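Local coordinates for long form salivary protein D7L1 (Anopheles stephensi, PDB 3NHI) that binds cysteinyl leukotrienes and stable thromboxane A2 analogues, sequestering mediators of the host response and so modulating blood feeding by female mosquitoes, at residues R17-H22 and T31-W36; N37-E42 and P118-F123; T57-Y62 and Q129-T134. All blocks are in the same frame, centred on the assembly; numbering follows the deposited sequence.

Overall arrangement
All three contacts touch the bound lipid EAH, so together they line much of one pocket. Contact 1 and contact 2 follow each other along the chain, with centres about 14 Å apart. They join directly where Y19 OH meets N37 OD1 at 2.6 Å, a probable hydrogen bond. Contacts 2 and 3 have centres about 13 Å apart and both use helix 109-130. Their segments alternate in sequence, and W39 NE1 lies 3.4 Å from G133 O, beside the lipid hydroxyl. Contacts 1 and 3 do not touch; about 6 Å separates their nearest atoms, and the ligand links them. K151, which binds leukotriene C4 and thromboxane A2, also hydrogen-bonds to the lipid.

Contact 1 (R17-H22 and T31-W36); sequences RCYEDH and TYMTLW. With EAH ((5S,7E,9E,11Z,14Z)-5-hydroxyicosa-7,9,11,14-tetraenoic acid), chain B.
Y19 and W36 both turn CG anti to their own carbonyl carbon. This brings the two aromatic groups together between their helices. M33 does the opposite: its CG lies anti to the backbone N (chi1 -169°), which puts CG and SD beside Y19; the bend at chi3 only turns the terminal methyl. The Y19 ring is thus met in two ways. W36 points an edge at one face, with CE3 over the phenol. This is a T-shaped pair, with the Y19 ring and the six-membered ring of W36 5.9 Å apart between centroids and their planes at 84°. M33 comes to the rim of the same ring, near its plane, with M33 CG 3.6 Å from Y19 CE1. M33 SD adds an oblique Met-aromatic contact. The far end of the indole reaches the helix end: W36 CH2 is 3.9 Å from H22 O.

The phenol tip lies against the W36 backbone, with Y19 OH 3.3 Å from W36 C. Its hydroxyl hydrogen-bonds to N37, which helps fix the ring. Both aromatic residues line the lipid pocket. W36 O is 3.2 Å from EAH C11, and Y19 OH is 3.6 Å from EAH C7. W36 also belongs to the thromboxane A2-binding site.

The segments of helices 8-22 and 28-37 run nearly antiparallel, their axes at 152° and 11.7 Å apart. Helix 46-58 packs against both: Y51 stacks on W36 and meets Y19 edge-to-face, and C18 is tied to it by the disulfide to C54.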
loop_
_atom_site.group_PDB
_atom_site.type_symbol
_atom_site.label_atom_id
_atom_site.label_comp_id
_atom_site.label_asym_id
_atom_site.label_seq_id
_atom_site.Cartn_x
_atom_site.Cartn_y
_atom_site.Cartn_z
ATOM N N ARG A 17 -2.418 3.646 -3.769
ATOM C CA ARG A 17 -1.822 4.831 -3.157
ATOM C C ARG A 17 -1.502 5.885 -4.213
ATOM O O ARG A 17 -1.702 7.081 -3.984
ATOM C CB ARG A 17 -0.598 4.471 -2.306
ATOM C CG ARG A 17 0.162 5.669 -1.745
ATOM C CD ARG A 17 -0.718 6.601 -0.908
ATOM N NE ARG A 17 0.119 7.593 -0.238
ATOM C CZ ARG A 17 0.608 7.459 0.993
ATOM N NH1 ARG A 17 0.330 6.378 1.710
ATOM N NH2 ARG A 17 1.380 8.413 1.498
ATOM N N CYS A 18 -1.026 5.445 -5.373
ATOM C CA CYS A 18 -0.767 6.393 -6.453
ATOM C C CYS A 18 -2.051 7.027 -6.971
ATOM O O CYS A 18 -2.060 8.224 -7.257
ATOM C CB CYS A 18 0.046 5.752 -7.576
ATOM S SG CYS A 18 1.754 5.382 -7.113
ATOM N N TYR A 19 -3.135 6.249 -7.082
ATOM C CA TYR A 19 -4.440 6.835 -7.407
ATOM C C TYR A 19 -4.814 7.894 -6.372
ATOM O O TYR A 19 -5.219 9.001 -6.721
ATOM C CB TYR A 19 -5.538 5.766 -7.454
ATOM C CG TYR A 19 -5.747 5.044 -8.771
ATOM C CD1 TYR A 19 -6.915 5.231 -9.508
ATOM C CD2 TYR A 19 -4.811 4.127 -9.247
ATOM C CE1 TYR A 19 -7.134 4.549 -10.699
ATOM C CE2 TYR A 19 -5.023 3.435 -10.440
ATOM C CZ TYR A 19 -6.184 3.657 -11.156
ATOM O OH TYR A 19 -6.385 2.978 -12.329
ATOM N N GLU A 20 -4.687 7.560 -5.093
ATOM C CA GLU A 20 -5.039 8.516 -4.031
ATOM C C GLU A 20 -4.260 9.816 -4.142
ATOM O O GLU A 20 -4.811 10.913 -3.930
ATOM C CB GLU A 20 -4.819 7.906 -2.647
ATOM C CG GLU A 20 -5.809 6.821 -2.276
ATOM C CD GLU A 20 -5.475 6.118 -0.978
ATOM O OE1 GLU A 20 -6.178 5.138 -0.667
ATOM O OE2 GLU A 20 -4.517 6.523 -0.278
ATOM N N ASP A 21 -2.981 9.701 -4.474
ATOM C CA ASP A 21 -2.115 10.863 -4.444
ATOM C C ASP A 21 -2.116 11.664 -5.744
ATOM O O ASP A 21 -1.622 12.795 -5.768
ATOM C CB ASP A 21 -0.709 10.460 -4.027
ATOM C CG ASP A 21 -0.632 10.083 -2.552
ATOM O OD1 ASP A 21 -1.631 10.274 -1.824
ATOM O OD2 ASP A 21 0.428 9.618 -2.132
ATOM N N HIS A 22 -2.678 11.098 -6.809
ATOM C CA HIS A 22 -2.620 11.760 -8.127
ATOM C C HIS A 22 -3.943 11.993 -8.833
ATOM O O HIS A 22 -4.018 12.852 -9.702
ATOM C CB HIS A 22 -1.607 11.051 -9.032
ATOM C CG HIS A 22 -0.227 11.094 -8.474
ATOM N ND1 HIS A 22 0.590 12.195 -8.613
ATOM C CD2 HIS A 22 0.441 10.225 -7.682
ATOM C CE1 HIS A 22 1.720 11.983 -7.962
ATOM N NE2 HIS A 22 1.653 10.798 -7.384
ATOM N N THR A 31 -12.682 10.756 -15.407
ATOM C CA THR A 31 -11.991 10.741 -16.699
ATOM C C THR A 31 -10.596 10.109 -16.611
ATOM O O THR A 31 -10.270 9.203 -17.384
ATOM C CB THR A 31 -11.884 12.163 -17.297
ATOM O OG1 THR A 31 -13.140 12.841 -17.151
ATOM C CG2 THR A 31 -11.515 12.104 -18.773
ATOM N N TYR A 32 -9.784 10.588 -15.670
ATOM C CA TYR A 32 -8.451 10.036 -15.443
ATOM C C TYR A 32 -8.523 8.590 -14.974
ATOM O O TYR A 32 -7.794 7.735 -15.479
ATOM C CB TYR A 32 -7.666 10.890 -14.440
ATOM C CG TYR A 32 -7.188 12.199 -15.024
ATOM C CD1 TYR A 32 -5.918 12.313 -15.589
ATOM C CD2 TYR A 32 -8.011 13.319 -15.026
ATOM C CE1 TYR A 32 -5.481 13.517 -16.131
ATOM C CE2 TYR A 32 -7.591 14.520 -15.569
ATOM C CZ TYR A 32 -6.328 14.615 -16.117
ATOM O OH TYR A 32 -5.935 15.819 -16.653
ATOM N N MET A 33 -9.416 8.308 -14.028
ATOM C CA MET A 33 -9.551 6.946 -13.523
ATOM C C MET A 33 -9.924 5.949 -14.629
ATOM O O MET A 33 -9.377 4.851 -14.668
ATOM C CB MET A 33 -10.518 6.862 -12.338
ATOM C CG MET A 33 -10.463 5.513 -11.630
ATOM S SD MET A 33 -11.000 5.527 -9.918
ATOM C CE MET A 33 -12.699 6.057 -10.105
ATOM N N THR A 34 -10.819 6.341 -15.533
ATOM C CA THR A 34 -11.230 5.478 -16.653
ATOM C C THR A 34 -10.049 5.105 -17.553
ATOM O O THR A 34 -9.888 3.940 -17.935
ATOM C CB THR A 34 -12.350 6.133 -17.500
ATOM O OG1 THR A 34 -13.455 6.469 -16.653
ATOM C CG2 THR A 34 -12.836 5.194 -18.605
ATOM N N LEU A 35 -9.227 6.096 -17.887
ATOM C CA LEU A 35 -8.049 5.862 -18.714
ATOM C C LEU A 35 -7.007 5.024 -17.975
ATOM O O LEU A 35 -6.479 4.056 -18.522
ATOM C CB LEU A 35 -7.454 7.194 -19.198
ATOM C CG LEU A 35 -8.215 7.869 -20.351
ATOM C CD1 LEU A 35 -7.871 9.349 -20.443
ATOM C CD2 LEU A 35 -7.945 7.173 -21.683
ATOM N N TRP A 36 -6.727 5.388 -16.725
ATOM C CA TRP A 36 -5.705 4.683 -15.956
ATOM C C TRP A 36 -6.124 3.253 -15.611
ATOM O O TRP A 36 -5.285 2.356 -15.608
ATOM C CB TRP A 36 -5.319 5.453 -14.685
ATOM C CG TRP A 36 -4.781 6.839 -14.919
ATOM C CD1 TRP A 36 -4.412 7.404 -16.114
ATOM C CD2 TRP A 36 -4.531 7.829 -13.914
ATOM N NE1 TRP A 36 -3.963 8.690 -15.910
ATOM C CE2 TRP A 36 -4.028 8.975 -14.571
ATOM C CE3 TRP A 36 -4.698 7.861 -12.521
ATOM C CZ2 TRP A 36 -3.678 10.139 -13.881
ATOM C CZ3 TRP A 36 -4.352 9.024 -11.833
ATOM C CH2 TRP A 36 -3.852 10.146 -12.516
HETATM O O1 EAH B . -6.883 -7.075 -7.939
HETATM C C1 EAH B . -6.712 -6.079 -8.687
HETATM O O2 EAH B . -7.513 -5.113 -8.722
HETATM C C2 EAH B . -5.484 -6.049 -9.576
HETATM C C3 EAH B . -5.608 -4.970 -10.655
HETATM C C4 EAH B . -4.962 -3.659 -10.214
HETATM C C5 EAH B . -5.133 -2.601 -11.284
HETATM O O3 EAH B . -4.344 -2.898 -12.318
HETATM C C6 EAH B . -4.765 -1.227 -10.730
HETATM C C7 EAH B . -4.774 -0.168 -11.820
HETATM C C8 EAH B . -3.359 0.256 -12.150
HETATM C C9 EAH B . -3.365 1.099 -13.340
HETATM C C10 EAH B . -2.122 1.341 -13.755
HETATM C C11 EAH B . -2.185 2.182 -14.948
HETATM C C12 EAH B . -1.113 2.537 -15.661
HETATM C C13 EAH B . 0.299 2.130 -15.307
HETATM C C14 EAH B . 0.916 3.243 -14.490
HETATM C C15 EAH B . 2.165 3.689 -14.646
HETATM C C16 EAH B . 3.134 3.123 -15.655
HETATM C C17 EAH B . 4.082 2.170 -14.944
HETATM C C18 EAH B . 3.587 0.735 -15.057
HETATM C C19 EAH B . 4.712 -0.241 -14.751
HETATM C C20 EAH B . 4.206 -1.664 -14.766
#

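Contact 2 (N37-E42 and P118-F123); sequences NAWRLE and PVHNRF. With EAH ((5S,7E,9E,11Z,14Z)-5-hydroxyicosa-7,9,11,14-tetraenoic acid), chain B.
H120 NE2 donates a hydrogen bond to W39 O at 2.8 Å, with an N-H...O angle of 145°. The carbonyl oxygen lies in the imidazole plane. Seen from the carbonyl, the nitrogen sits well above its plane, 39° out. H120 holds its CG anti to the backbone N (chi1 177°), which carries the ring across from the helix to the loop. The bond fixes which edge of the imidazole faces the loop and gives the buried W39 carbonyl a partner.

L41 covers one face of the same ring. Its CD1 methyl makes a CH-pi contact 3.8 Å from the centroid of the H120 ring. The other methyl serves the pocket, with L41 CD2 3.7 Å from EAH C15. The imidazole also meets the indole rim, H120 CE1 lying 4.0 Å from W39 CE3. A water bridges the loop and the helix, accepting from L41 N and donating to N121 OD1.

W39 is a leukotriene C4-binding residue. C9 to C11 of the conjugated triene lie over one indole face, with EAH C10 3.4 Å from W39 CE2. The ring nitrogen holds the lipid hydroxyl: W39 NE1 donates to EAH O3 at 2.9 Å. One aromatic group thus supplies both an apolar face and a hydrogen-bond donor to the lipid.

W39 has positive phi and is the C-prime residue of the Schellman motif that ends helix 28-37. An inverse gamma turn centred on L41 follows, before helix 46-58. Helix 109-130 backs the loop: V124 and S127 touch W39, L117 touches L41, and Y113 OH bonds to L41 O.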
loop_
_atom_site.group_PDB
_atom_site.type_symbol
_atom_site.label_atom_id
_atom_site.label_comp_id
_atom_site.label_asym_id
_atom_site.label_seq_id
_atom_site.Cartn_x
_atom_site.Cartn_y
_atom_site.Cartn_z
ATOM N N ASN A 37 -7.409 3.046 -15.312
ATOM C CA ASN A 37 -7.940 1.703 -15.059
ATOM C C ASN A 37 -7.709 0.787 -16.256
ATOM O O ASN A 37 -7.509 -0.420 -16.094
ATOM C CB ASN A 37 -9.443 1.745 -14.750
ATOM C CG ASN A 37 -9.756 2.143 -13.313
ATOM O OD1 ASN A 37 -8.863 2.346 -12.490
ATOM N ND2 ASN A 37 -11.045 2.248 -13.007
ATOM N N ALA A 38 -7.729 1.372 -17.452
ATOM C CA ALA A 38 -7.496 0.634 -18.687
ATOM C C ALA A 38 -6.006 0.560 -19.028
ATOM O O ALA A 38 -5.635 0.108 -20.112
ATOM C CB ALA A 38 -8.276 1.273 -19.832
ATOM N N TRP A 39 -5.156 1.000 -18.098
ATOM C CA TRP A 39 -3.698 1.002 -18.286
ATOM C C TRP A 39 -3.264 1.831 -19.505
ATOM O O TRP A 39 -2.344 1.469 -20.243
ATOM C CB TRP A 39 -3.129 -0.430 -18.290
ATOM C CG TRP A 39 -3.018 -1.009 -16.902
ATOM C CD1 TRP A 39 -4.045 -1.317 -16.053
ATOM C CD2 TRP A 39 -1.811 -1.341 -16.212
ATOM N NE1 TRP A 39 -3.549 -1.824 -14.873
ATOM C CE2 TRP A 39 -2.178 -1.849 -14.942
ATOM C CE3 TRP A 39 -0.450 -1.257 -16.541
ATOM C CZ2 TRP A 39 -1.228 -2.276 -14.000
ATOM C CZ3 TRP A 39 0.499 -1.684 -15.602
ATOM C CH2 TRP A 39 0.100 -2.184 -14.347
ATOM N N ARG A 40 -3.962 2.943 -19.698
ATOM C CA ARG A 40 -3.593 3.910 -20.717
ATOM C C ARG A 40 -2.925 5.086 -20.026
ATOM O O ARG A 40 -3.499 5.686 -19.115
ATOM C CB ARG A 40 -4.825 4.358 -21.498
ATOM C CG ARG A 40 -5.409 3.251 -22.368
ATOM C CD ARG A 40 -6.733 3.658 -22.988
ATOM N NE ARG A 40 -6.557 4.697 -24.000
ATOM C CZ ARG A 40 -7.547 5.249 -24.696
ATOM N NH1 ARG A 40 -8.806 4.871 -24.499
ATOM N NH2 ARG A 40 -7.272 6.188 -25.593
ATOM N N LEU A 41 -1.702 5.396 -20.446
ATOM C CA LEU A 41 -0.962 6.523 -19.873
ATOM C C LEU A 41 -1.364 7.826 -20.558
ATOM O O LEU A 41 -0.571 8.475 -21.248
ATOM C CB LEU A 41 0.549 6.275 -19.912
ATOM C CG LEU A 41 1.095 5.227 -18.937
ATOM C CD1 LEU A 41 2.596 5.072 -19.132
ATOM C CD2 LEU A 41 0.780 5.620 -17.502
ATOM N N GLU A 42 -2.625 8.179 -20.345
ATOM C CA GLU A 42 -3.278 9.310 -20.975
ATOM C C GLU A 42 -4.191 9.966 -19.936
ATOM O O GLU A 42 -4.600 9.308 -18.976
ATOM C CB GLU A 42 -4.124 8.842 -22.165
ATOM C CG GLU A 42 -3.370 8.143 -23.278
ATOM C CD GLU A 42 -4.298 7.397 -24.223
ATOM O OE1 GLU A 42 -5.325 7.971 -24.640
ATOM O OE2 GLU A 42 -3.994 6.236 -24.557
ATOM N N PRO A 118 7.040 4.703 -24.526
ATOM C CA PRO A 118 7.096 3.660 -25.561
ATOM C C PRO A 118 7.315 2.254 -25.006
ATOM O O PRO A 118 6.862 1.271 -25.599
ATOM C CB PRO A 118 8.280 4.090 -26.441
ATOM C CG PRO A 118 9.096 4.988 -25.576
ATOM C CD PRO A 118 8.135 5.681 -24.664
ATOM N N VAL A 119 8.006 2.157 -23.875
ATOM C CA VAL A 119 8.191 0.864 -23.211
ATOM C C VAL A 119 6.835 0.320 -22.758
ATOM O O VAL A 119 6.503 -0.847 -23.001
ATOM C CB VAL A 119 9.163 0.971 -22.012
ATOM C CG1 VAL A 119 9.384 -0.406 -21.375
ATOM C CG2 VAL A 119 10.495 1.580 -22.456
ATOM N N HIS A 120 6.042 1.191 -22.138
ATOM C CA HIS A 120 4.671 0.871 -21.759
ATOM C C HIS A 120 3.838 0.449 -22.962
ATOM O O HIS A 120 3.144 -0.578 -22.924
ATOM C CB HIS A 120 4.029 2.073 -21.072
ATOM C CG HIS A 120 2.596 1.857 -20.706
ATOM N ND1 HIS A 120 2.213 1.180 -19.567
ATOM C CD2 HIS A 120 1.454 2.223 -21.331
ATOM C CE1 HIS A 120 0.892 1.146 -19.507
ATOM N NE2 HIS A 120 0.408 1.769 -20.566
ATOM N N ASN A 121 3.913 1.223 -24.040
ATOM C CA ASN A 121 3.085 0.913 -25.202
ATOM C C ASN A 121 3.428 -0.436 -25.829
ATOM O O ASN A 121 2.546 -1.125 -26.341
ATOM C CB ASN A 121 3.106 2.052 -26.224
ATOM C CG ASN A 121 2.251 3.232 -25.791
ATOM O OD1 ASN A 121 1.180 3.065 -25.204
ATOM N ND2 ASN A 121 2.722 4.433 -26.078
ATOM N N ARG A 122 4.703 -0.815 -25.753
ATOM C CA ARG A 122 5.165 -2.104 -26.267
ATOM C C ARG A 122 4.849 -3.275 -25.329
ATOM O O ARG A 122 4.460 -4.360 -25.792
ATOM C CB ARG A 122 6.665 -2.046 -26.560
ATOM C CG ARG A 122 7.189 -3.315 -27.216
ATOM C CD ARG A 122 8.574 -3.128 -27.809
ATOM N NE ARG A 122 9.097 -4.425 -28.232
ATOM C CZ ARG A 122 10.384 -4.763 -28.271
ATOM N NH1 ARG A 122 11.319 -3.892 -27.932
ATOM N NH2 ARG A 122 10.720 -5.997 -28.642
ATOM N N PHE A 123 5.010 -3.061 -24.021
ATOM C CA PHE A 123 4.988 -4.165 -23.062
ATOM C C PHE A 123 3.885 -4.082 -22.027
ATOM O O PHE A 123 3.965 -4.756 -21.000
ATOM C CB PHE A 123 6.344 -4.263 -22.342
ATOM C CG PHE A 123 7.480 -4.605 -23.256
ATOM C CD1 PHE A 123 7.622 -5.892 -23.762
ATOM C CD2 PHE A 123 8.401 -3.626 -23.631
ATOM C CE1 PHE A 123 8.676 -6.197 -24.629
ATOM C CE2 PHE A 123 9.461 -3.932 -24.484
ATOM C CZ PHE A 123 9.597 -5.213 -24.982
HETATM O O1 EAH B . -6.883 -7.075 -7.939
HETATM C C1 EAH B . -6.712 -6.079 -8.687
HETATM O O2 EAH B . -7.513 -5.113 -8.722
HETATM C C2 EAH B . -5.484 -6.049 -9.576
HETATM C C3 EAH B . -5.608 -4.970 -10.655
HETATM C C4 EAH B . -4.962 -3.659 -10.214
HETATM C C5 EAH B . -5.133 -2.601 -11.284
HETATM O O3 EAH B . -4.344 -2.898 -12.318
HETATM C C6 EAH B . -4.765 -1.227 -10.730
HETATM C C7 EAH B . -4.774 -0.168 -11.820
HETATM C C8 EAH B . -3.359 0.256 -12.150
HETATM C C9 EAH B . -3.365 1.099 -13.340
HETATM C C10 EAH B . -2.122 1.341 -13.755
HETATM C C11 EAH B . -2.185 2.182 -14.948
HETATM C C12 EAH B . -1.113 2.537 -15.661
HETATM C C13 EAH B . 0.299 2.130 -15.307
HETATM C C14 EAH B . 0.916 3.243 -14.490
HETATM C C15 EAH B . 2.165 3.689 -14.646
HETATM C C16 EAH B . 3.134 3.123 -15.655
HETATM C C17 EAH B . 4.082 2.170 -14.944
HETATM C C18 EAH B . 3.587 0.735 -15.057
HETATM C C19 EAH B . 4.712 -0.241 -14.751
HETATM C C20 EAH B . 4.206 -1.664 -14.766
HETATM O O HOH W 1 -0.795 4.082 -23.043
#

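Contact 3 (T57-Y62 and Q129-T134); sequences TGLQIY and QLYHGT. With EAH ((5S,7E,9E,11Z,14Z)-5-hydroxyicosa-7,9,11,14-tetraenoic acid), chain B.
L59 and I61 flank Q60, the positive-phi residue of the Schellman motif that closes helix 46-58, and both meet the Y131 ring in the all-helical fold of the PBP/GOBP family. The turn at Q60 sends its two neighbours toward the same tyrosine.

Both aliphatic chains run across Y131 at a slant, but they use different parts of it. I61 lies over one face near the hydroxyl end. Its CD1 is 4.1 Å from the centroid of the Y131 ring, 25° off the normal, a CH-pi contact. I61 CG1 sits 3.5 Å from Y131 OH. L59 meets the root of the ring instead, near CG and CD1, with L59 CD1 3.9 Å from Y131 CG. Y131 turns CG anti to its carbonyl carbon (chi1 -68°), which aims the ring at both.

The same CD1 methyls also touch the end of the lipid tail. L59 CD1 is 3.6 Å from EAH C20, and I61 CD1 is 3.6 Å from EAH C19. Further along, the lipid hydroxyl is held by backbone: EAH O3 donates to G133 O at 3.0 Å. R128 NE also bonds to this carbonyl. G133 takes part in binding leukotriene C4.

Helix 73-85 flanks Y131 through I74 and Q77, and helix 8-22 touches L59. A single water ties the two turns together, donating to L59 O at 2.9 Å and lying 2.7 Å from Y131 OH.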
loop_
_atom_site.group_PDB
_atom_site.type_symbol
_atom_site.label_atom_id
_atom_site.label_comp_id
_atom_site.label_asym_id
_atom_site.label_seq_id
_atom_site.Cartn_x
_atom_site.Cartn_y
_atom_site.Cartn_z
ATOM N N THR A 57 7.990 4.307 -9.405
ATOM C CA THR A 57 8.730 4.342 -8.151
ATOM C C THR A 57 8.234 3.263 -7.190
ATOM O O THR A 57 9.028 2.543 -6.608
ATOM C CB THR A 57 8.618 5.734 -7.513
ATOM O OG1 THR A 57 9.170 6.691 -8.424
ATOM C CG2 THR A 57 9.372 5.805 -6.167
ATOM N N GLY A 58 6.917 3.154 -7.047
ATOM C CA GLY A 58 6.334 2.182 -6.117
ATOM C C GLY A 58 6.636 0.738 -6.500
ATOM O O GLY A 58 6.907 -0.093 -5.633
ATOM N N LEU A 59 6.579 0.439 -7.799
ATOM C CA LEU A 59 6.924 -0.907 -8.262
ATOM C C LEU A 59 8.433 -1.126 -8.303
ATOM O O LEU A 59 8.897 -2.235 -8.590
ATOM C CB LEU A 59 6.302 -1.194 -9.632
ATOM C CG LEU A 59 4.773 -1.150 -9.711
ATOM C CD1 LEU A 59 4.354 -1.449 -11.140
ATOM C CD2 LEU A 59 4.104 -2.142 -8.756
ATOM N N GLN A 60 9.185 -0.053 -8.040
ATOM C CA GLN A 60 10.652 -0.096 -7.907
ATOM C C GLN A 60 11.349 -0.379 -9.245
ATOM O O GLN A 60 12.503 -0.816 -9.298
ATOM C CB GLN A 60 11.059 -1.027 -6.747
ATOM C CG GLN A 60 10.455 -0.533 -5.417
ATOM C CD GLN A 60 10.505 -1.544 -4.285
ATOM O OE1 GLN A 60 11.241 -2.511 -4.336
ATOM N NE2 GLN A 60 9.687 -1.322 -3.258
ATOM N N ILE A 61 10.624 -0.100 -10.325
ATOM C CA ILE A 61 11.182 -0.090 -11.671
ATOM C C ILE A 61 12.122 1.114 -11.844
ATOM O O ILE A 61 13.151 1.026 -12.530
ATOM C CB ILE A 61 10.031 -0.072 -12.717
ATOM C CG1 ILE A 61 9.186 -1.343 -12.600
ATOM C CG2 ILE A 61 10.559 0.075 -14.146
ATOM C CD1 ILE A 61 7.901 -1.295 -13.404
ATOM N N TYR A 62 11.757 2.233 -11.226
ATOM C CA TYR A 62 12.599 3.421 -11.149
ATOM C C TYR A 62 13.099 3.591 -9.719
ATOM O O TYR A 62 12.311 3.532 -8.767
ATOM C CB TYR A 62 11.793 4.658 -11.552
ATOM C CG TYR A 62 12.517 5.963 -11.302
ATOM C CD1 TYR A 62 13.585 6.345 -12.110
ATOM C CD2 TYR A 62 12.124 6.814 -10.267
ATOM C CE1 TYR A 62 14.258 7.547 -11.879
ATOM C CE2 TYR A 62 12.781 8.016 -10.039
ATOM C CZ TYR A 62 13.845 8.370 -10.845
ATOM O OH TYR A 62 14.487 9.564 -10.597
ATOM N N GLN A 129 1.070 -8.669 -16.333
ATOM C CA GLN A 129 1.309 -10.024 -15.834
ATOM C C GLN A 129 2.379 -10.015 -14.748
ATOM O O GLN A 129 2.167 -10.562 -13.663
ATOM C CB GLN A 129 1.708 -10.971 -16.966
ATOM C CG GLN A 129 0.565 -11.277 -17.939
ATOM C CD GLN A 129 -0.641 -11.901 -17.243
ATOM O OE1 GLN A 129 -0.514 -12.922 -16.575
ATOM N NE2 GLN A 129 -1.809 -11.288 -17.402
ATOM N N LEU A 130 3.506 -9.352 -15.010
ATOM C CA LEU A 130 4.627 -9.384 -14.066
ATOM C C LEU A 130 4.307 -8.704 -12.747
ATOM O O LEU A 130 4.694 -9.194 -11.685
ATOM C CB LEU A 130 5.890 -8.752 -14.663
ATOM C CG LEU A 130 6.417 -9.416 -15.928
ATOM C CD1 LEU A 130 7.763 -8.808 -16.280
ATOM C CD2 LEU A 130 6.523 -10.932 -15.774
ATOM N N TYR A 131 3.612 -7.569 -12.818
ATOM C CA TYR A 131 3.358 -6.739 -11.643
ATOM C C TYR A 131 1.912 -6.791 -11.147
ATOM O O TYR A 131 1.427 -5.856 -10.498
ATOM C CB TYR A 131 3.818 -5.291 -11.895
ATOM C CG TYR A 131 5.326 -5.161 -12.018
ATOM C CD1 TYR A 131 6.133 -5.020 -10.883
ATOM C CD2 TYR A 131 5.955 -5.202 -13.270
ATOM C CE1 TYR A 131 7.530 -4.917 -10.993
ATOM C CE2 TYR A 131 7.342 -5.098 -13.382
ATOM C CZ TYR A 131 8.123 -4.953 -12.252
ATOM O OH TYR A 131 9.489 -4.859 -12.374
ATOM N N HIS A 132 1.230 -7.895 -11.440
ATOM C CA HIS A 132 -0.068 -8.200 -10.811
ATOM C C HIS A 132 -1.087 -7.097 -11.060
ATOM O O HIS A 132 -1.798 -6.649 -10.152
ATOM C CB HIS A 132 0.127 -8.501 -9.315
ATOM C CG HIS A 132 1.345 -9.330 -9.041
ATOM N ND1 HIS A 132 1.561 -10.553 -9.640
ATOM C CD2 HIS A 132 2.418 -9.101 -8.250
ATOM C CE1 HIS A 132 2.720 -11.041 -9.233
ATOM N NE2 HIS A 132 3.252 -10.187 -8.376
ATOM N N GLY A 133 -1.133 -6.669 -12.316
ATOM C CA GLY A 133 -1.988 -5.573 -12.750
ATOM C C GLY A 133 -3.253 -5.981 -13.489
ATOM O O GLY A 133 -3.856 -5.152 -14.177
ATOM N N THR A 134 -3.661 -7.242 -13.351
ATOM C CA THR A 134 -4.984 -7.686 -13.810
ATOM C C THR A 134 -5.701 -8.344 -12.644
ATOM O O THR A 134 -5.067 -8.980 -11.803
ATOM C CB THR A 134 -4.906 -8.699 -14.980
ATOM O OG1 THR A 134 -4.382 -9.953 -14.516
ATOM C CG2 THR A 134 -4.044 -8.151 -16.134
HETATM O O1 EAH B . -6.883 -7.075 -7.939
HETATM C C1 EAH B . -6.712 -6.079 -8.687
HETATM O O2 EAH B . -7.513 -5.113 -8.722
HETATM C C2 EAH B . -5.484 -6.049 -9.576
HETATM C C3 EAH B . -5.608 -4.970 -10.655
HETATM C C4 EAH B . -4.962 -3.659 -10.214
HETATM C C5 EAH B . -5.133 -2.601 -11.284
HETATM O O3 EAH B . -4.344 -2.898 -12.318
HETATM C C6 EAH B . -4.765 -1.227 -10.730
HETATM C C7 EAH B . -4.774 -0.168 -11.820
HETATM C C8 EAH B . -3.359 0.256 -12.150
HETATM C C9 EAH B . -3.365 1.099 -13.340
HETATM C C10 EAH B . -2.122 1.341 -13.755
HETATM C C11 EAH B . -2.185 2.182 -14.948
HETATM C C12 EAH B . -1.113 2.537 -15.661
HETATM C C13 EAH B . 0.299 2.130 -15.307
HETATM C C14 EAH B . 0.916 3.243 -14.490
HETATM C C15 EAH B . 2.165 3.689 -14.646
HETATM C C16 EAH B . 3.134 3.123 -15.655
HETATM C C17 EAH B . 4.082 2.170 -14.944
HETATM C C18 EAH B . 3.587 0.735 -15.057
HETATM C C19 EAH B . 4.712 -0.241 -14.751
HETATM C C20 EAH B . 4.206 -1.664 -14.766
HETATM O O HOH W 2 10.708 -3.714 -10.235
#